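Local coordinates for MsStt7d protein (PDB 4IX3) that is the catalytic domain of a state-transition kinase homolog and probably uses ATP, with magnesium, to phosphorylate proteins, at residues B[81-93]-B[103-115]. Numbering follows the deposited sequence.
Sequences CARFMGCIELGAK and LTEGLWLMWANEG
Two residues of strand 84-90, M85 and G86, are set against the single M110 of strand 106-112, making a classic beta bulge in the antiparallel pair. These are the β4 and β5 strands of the kinase N-lobe, and the second runs on into the hinge, where A112 and E114 belong to the ADP site. At the bulge M85 N gives its hydrogen to M110 O at 2.8 Å, while M110 N turns to G86 O. G86 has backbone angles at which a side chain would collide with the carbonyl oxygen of M85, which explains the glycine. The M85 chain lies over the backbone between W111 and A112, SD 3.5 Å from A112 N, and its CB meets M110 CE.

On the face carrying F84, C87 and W111, F84 CD1 comes over one face of the W111 indole, 3.6 Å from NE1, with the ring planes oblique at 51°. N70 of helix 59-76 accepts from that NE1. On the other face, CD1 of I88 reaches CB of both W108 and M110. The W108 indole is held by NE1 bonding in its own plane to a lone pair of T104 O at 2.9 Å, with L103 CD2 over the ring centre.

At the hinge end, E114 folds back, its chain bent at chi2 (-73°), and CG packs on A82 CB at 3.7 Å. OE2 takes the hydrogen of R83 N on its anti side, nearly straight, and OE1 is salt-bridged to K185. Were E114 cut back to an alanine, R83 N and the K185 ammonium would probably lose their shared carboxylate, and residues 82-83 would be less firmly tied to the hinge. A water completes this corner, accepting from R83 NE at 3.0 Å and donating to E114 OE2 at 2.8 Å.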
loop_
_atom_site.group_PDB
_atom_site.type_symbol
_atom_site.label_atom_id
_atom_site.label_comp_id
_atom_site.label_asym_id
_atom_site.label_seq_id
_atom_site.Cartn_x
_atom_site.Cartn_y
_atom_site.Cartn_z
ATOM N N CYS B 81 13.302 -3.203 18.762
ATOM C CA CYS B 81 12.900 -2.484 17.554
ATOM C C CYS B 81 13.509 -1.094 17.513
ATOM O O CYS B 81 14.015 -0.615 18.560
ATOM C CB CYS B 81 11.384 -2.382 17.561
ATOM S SG CYS B 81 10.480 -3.931 17.547
ATOM N N ALA B 82 13.456 -0.396 16.382
ATOM C CA ALA B 82 13.891 0.988 16.331
ATOM C C ALA B 82 13.250 1.808 17.463
ATOM O O ALA B 82 12.034 1.688 17.762
ATOM C CB ALA B 82 13.515 1.624 15.013
ATOM N N ARG B 83 14.082 2.655 18.097
ATOM C CA ARG B 83 13.614 3.395 19.269
ATOM C C ARG B 83 12.486 4.368 18.891
ATOM O O ARG B 83 12.633 5.172 17.976
ATOM C CB ARG B 83 14.793 4.176 19.849
ATOM C CG ARG B 83 14.411 5.098 21.021
ATOM C CD ARG B 83 15.652 5.622 21.776
ATOM N NE ARG B 83 16.655 6.245 20.899
ATOM C CZ ARG B 83 16.739 7.552 20.635
ATOM N NH1 ARG B 83 15.875 8.402 21.194
ATOM N NH2 ARG B 83 17.744 7.991 19.866
ATOM N N PHE B 84 11.391 4.256 19.630
ATOM C CA PHE B 84 10.181 5.028 19.350
ATOM C C PHE B 84 10.265 6.352 20.095
ATOM O O PHE B 84 10.359 6.392 21.336
ATOM C CB PHE B 84 8.959 4.240 19.792
ATOM C CG PHE B 84 7.642 4.942 19.568
ATOM C CD1 PHE B 84 7.307 5.432 18.297
ATOM C CD2 PHE B 84 6.730 5.081 20.611
ATOM C CE1 PHE B 84 6.068 6.072 18.097
ATOM C CE2 PHE B 84 5.474 5.636 20.378
ATOM C CZ PHE B 84 5.164 6.155 19.133
ATOM N N MET B 85 10.092 7.455 19.377
ATOM C CA MET B 85 10.237 8.793 19.975
ATOM C C MET B 85 8.903 9.497 20.131
ATOM O O MET B 85 8.874 10.572 20.739
ATOM C CB MET B 85 11.175 9.630 19.098
ATOM C CG MET B 85 12.585 9.035 19.055
ATOM S SD MET B 85 13.745 9.899 17.961
ATOM C CE MET B 85 14.152 11.384 18.887
ATOM N N GLY B 86 7.785 8.861 19.792
ATOM C CA GLY B 86 6.459 9.424 20.040
ATOM C C GLY B 86 5.738 9.870 18.791
ATOM O O GLY B 86 6.009 9.380 17.693
ATOM N N CYS B 87 4.756 10.732 18.985
ATOM C CA CYS B 87 3.922 11.194 17.894
ATOM C C CYS B 87 3.983 12.702 17.760
ATOM O O CYS B 87 4.410 13.378 18.694
ATOM C CB CYS B 87 2.481 10.715 18.070
ATOM S SG CYS B 87 1.583 11.576 19.371
ATOM N N ILE B 88 3.497 13.214 16.629
ATOM C CA ILE B 88 3.285 14.660 16.435
ATOM C C ILE B 88 2.069 14.797 15.554
ATOM O O ILE B 88 2.100 14.322 14.420
ATOM C CB ILE B 88 4.498 15.360 15.728
ATOM C CG1 ILE B 88 5.829 14.803 16.222
ATOM C CG2 ILE B 88 4.365 16.889 15.929
ATOM C CD1 ILE B 88 6.415 13.686 15.361
ATOM N N GLU B 89 1.010 15.441 16.010
ATOM C CA GLU B 89 -0.166 15.671 15.176
ATOM C C GLU B 89 -0.266 17.137 14.788
ATOM O O GLU B 89 -0.233 17.959 15.636
ATOM C CB GLU B 89 -1.406 15.188 15.891
ATOM C CG GLU B 89 -2.626 15.125 14.971
ATOM C CD GLU B 89 -3.821 14.472 15.622
ATOM O OE1 GLU B 89 -3.971 14.519 16.845
ATOM O OE2 GLU B 89 -4.605 13.886 14.895
ATOM N N LEU B 90 -0.357 17.425 13.495
ATOM C CA LEU B 90 -0.417 18.805 13.029
ATOM C C LEU B 90 -1.787 19.124 12.447
ATOM O O LEU B 90 -2.364 18.311 11.724
ATOM C CB LEU B 90 0.671 19.066 11.984
ATOM C CG LEU B 90 2.026 19.536 12.519
ATOM C CD1 LEU B 90 3.090 18.471 12.299
ATOM C CD2 LEU B 90 2.434 20.849 11.868
ATOM N N GLY B 91 -2.307 20.305 12.764
ATOM C CA GLY B 91 -3.630 20.698 12.260
ATOM C C GLY B 91 -3.511 21.275 10.866
ATOM O O GLY B 91 -2.478 21.199 10.195
ATOM N N ALA B 92 -4.625 21.845 10.417
ATOM C CA ALA B 92 -4.714 22.354 9.028
ATOM C C ALA B 92 -3.886 23.648 8.828
ATOM O O ALA B 92 -2.985 23.704 7.975
ATOM C CB ALA B 92 -6.177 22.577 8.634
ATOM N N LYS B 93 -4.123 24.677 9.629
ATOM C CA LYS B 93 -3.424 25.964 9.382
ATOM C C LYS B 93 -1.937 25.889 9.746
ATOM O O LYS B 93 -1.104 26.544 9.110
ATOM C CB LYS B 93 -4.092 27.126 10.131
ATOM C CG LYS B 93 -5.422 27.557 9.535
ATOM C CD LYS B 93 -5.928 28.916 10.032
ATOM C CE LYS B 93 -5.035 30.008 9.488
ATOM N NZ LYS B 93 -5.473 30.390 8.109
ATOM N N LEU B 103 6.239 19.257 8.435
ATOM C CA LEU B 103 5.227 18.203 8.583
ATOM C C LEU B 103 3.843 18.645 8.127
ATOM O O LEU B 103 3.369 19.729 8.510
ATOM C CB LEU B 103 5.142 17.726 10.042
ATOM C CG LEU B 103 6.424 17.085 10.558
ATOM C CD1 LEU B 103 6.236 16.875 12.053
ATOM C CD2 LEU B 103 6.768 15.788 9.826
ATOM N N THR B 104 3.147 17.790 7.378
ATOM C CA THR B 104 1.807 18.113 6.863
ATOM C C THR B 104 0.705 17.796 7.882
ATOM O O THR B 104 0.900 17.022 8.859
ATOM C CB THR B 104 1.557 17.328 5.569
ATOM O OG1 THR B 104 1.834 15.955 5.836
ATOM C CG2 THR B 104 2.479 17.800 4.452
ATOM N N GLU B 105 -0.472 18.376 7.664
ATOM C CA GLU B 105 -1.638 18.104 8.525
ATOM C C GLU B 105 -1.830 16.596 8.753
ATOM O O GLU B 105 -1.843 15.804 7.790
ATOM C CB GLU B 105 -2.869 18.747 7.825
ATOM C CG GLU B 105 -4.174 18.560 8.587
ATOM C CD GLU B 105 -4.917 17.235 8.349
ATOM O OE1 GLU B 105 -4.965 16.824 7.149
ATOM O OE2 GLU B 105 -5.476 16.635 9.309
ATOM N N GLY B 106 -2.092 16.206 9.999
ATOM C CA GLY B 106 -2.414 14.835 10.390
ATOM C C GLY B 106 -1.402 14.272 11.390
ATOM O O GLY B 106 -0.495 14.942 11.840
ATOM N N LEU B 107 -1.568 13.013 11.687
ATOM C CA LEU B 107 -0.785 12.317 12.712
ATOM C C LEU B 107 0.519 11.803 12.098
ATOM O O LEU B 107 0.519 11.153 11.036
ATOM C CB LEU B 107 -1.613 11.152 13.270
ATOM C CG LEU B 107 -0.884 10.331 14.346
ATOM C CD1 LEU B 107 -0.679 11.173 15.599
ATOM C CD2 LEU B 107 -1.762 9.098 14.676
ATOM N N TRP B 108 1.607 12.021 12.810
ATOM C CA TRP B 108 2.934 11.494 12.497
ATOM C C TRP B 108 3.476 10.656 13.626
ATOM O O TRP B 108 3.259 10.982 14.813
ATOM C CB TRP B 108 3.941 12.609 12.250
ATOM C CG TRP B 108 3.636 13.391 11.010
ATOM C CD1 TRP B 108 2.744 14.449 10.834
ATOM C CD2 TRP B 108 4.253 13.151 9.736
ATOM N NE1 TRP B 108 2.810 14.882 9.526
ATOM C CE2 TRP B 108 3.726 14.138 8.815
ATOM C CE3 TRP B 108 5.244 12.270 9.294
ATOM C CZ2 TRP B 108 4.098 14.149 7.491
ATOM C CZ3 TRP B 108 5.636 12.303 7.969
ATOM C CH2 TRP B 108 5.070 13.217 7.071
ATOM N N LEU B 109 4.224 9.586 13.311
ATOM C CA LEU B 109 5.051 8.854 14.294
ATOM C C LEU B 109 6.504 9.133 13.989
ATOM O O LEU B 109 6.906 9.335 12.833
ATOM C CB LEU B 109 4.755 7.358 14.171
ATOM C CG LEU B 109 3.293 6.979 14.294
ATOM C CD1 LEU B 109 3.159 5.454 14.286
ATOM C CD2 LEU B 109 2.665 7.572 15.565
ATOM N N MET B 110 7.356 9.050 15.025
ATOM C CA MET B 110 8.777 9.310 14.872
ATOM C C MET B 110 9.604 8.257 15.620
ATOM O O MET B 110 9.250 7.862 16.737
ATOM C CB MET B 110 9.111 10.715 15.396
ATOM C CG MET B 110 10.534 11.172 15.074
ATOM S SD MET B 110 10.808 12.929 15.394
ATOM C CE MET B 110 10.967 12.913 17.181
ATOM N N TRP B 111 10.664 7.830 14.941
ATOM C CA TRP B 111 11.654 6.918 15.527
ATOM C C TRP B 111 13.045 7.464 15.335
ATOM O O TRP B 111 13.313 8.215 14.385
ATOM C CB TRP B 111 11.604 5.538 14.863
ATOM C CG TRP B 111 10.292 4.844 14.997
ATOM C CD1 TRP B 111 9.907 3.870 15.871
ATOM C CD2 TRP B 111 9.152 5.037 14.102
ATOM N NE1 TRP B 111 8.627 3.434 15.585
ATOM C CE2 TRP B 111 8.116 4.145 14.545
ATOM C CE3 TRP B 111 8.916 5.862 12.990
ATOM C CZ2 TRP B 111 6.918 4.021 13.845
ATOM C CZ3 TRP B 111 7.733 5.699 12.285
ATOM C CH2 TRP B 111 6.759 4.806 12.715
ATOM N N ALA B 112 14.007 6.950 16.135
ATOM C CA ALA B 112 15.396 7.175 15.788
ATOM C C ALA B 112 15.700 6.461 14.464
ATOM O O ALA B 112 15.176 5.362 14.213
ATOM C CB ALA B 112 16.301 6.551 16.833
ATOM N N ASN B 113 16.571 7.067 13.658
ATOM C CA ASN B 113 17.135 6.406 12.490
ATOM C C ASN B 113 18.258 5.492 13.011
ATOM O O ASN B 113 19.325 5.979 13.424
ATOM C CB ASN B 113 17.664 7.438 11.491
ATOM C CG ASN B 113 18.172 6.798 10.225
ATOM O OD1 ASN B 113 18.504 5.610 10.231
ATOM N ND2 ASN B 113 18.228 7.546 9.134
ATOM N N GLU B 114 18.009 4.182 13.031
ATOM C CA GLU B 114 18.947 3.221 13.611
ATOM C C GLU B 114 20.088 2.901 12.635
ATOM O O GLU B 114 21.053 2.222 13.023
ATOM C CB GLU B 114 18.207 1.949 13.993
ATOM C CG GLU B 114 17.152 2.208 15.062
ATOM C CD GLU B 114 17.717 2.459 16.448
ATOM O OE1 GLU B 114 18.899 2.117 16.711
ATOM O OE2 GLU B 114 16.893 2.761 17.324
ATOM N N GLY B 115 20.008 3.349 11.391
ATOM C CA GLY B 115 21.033 3.095 10.413
ATOM C C GLY B 115 20.508 3.229 9.000
ATOM O O GLY B 115 19.347 2.977 8.714
HETATM O O HOH W 1 18.192 4.207 19.286
HETATM O O HOH W 2 -5.184 17.165 11.968
#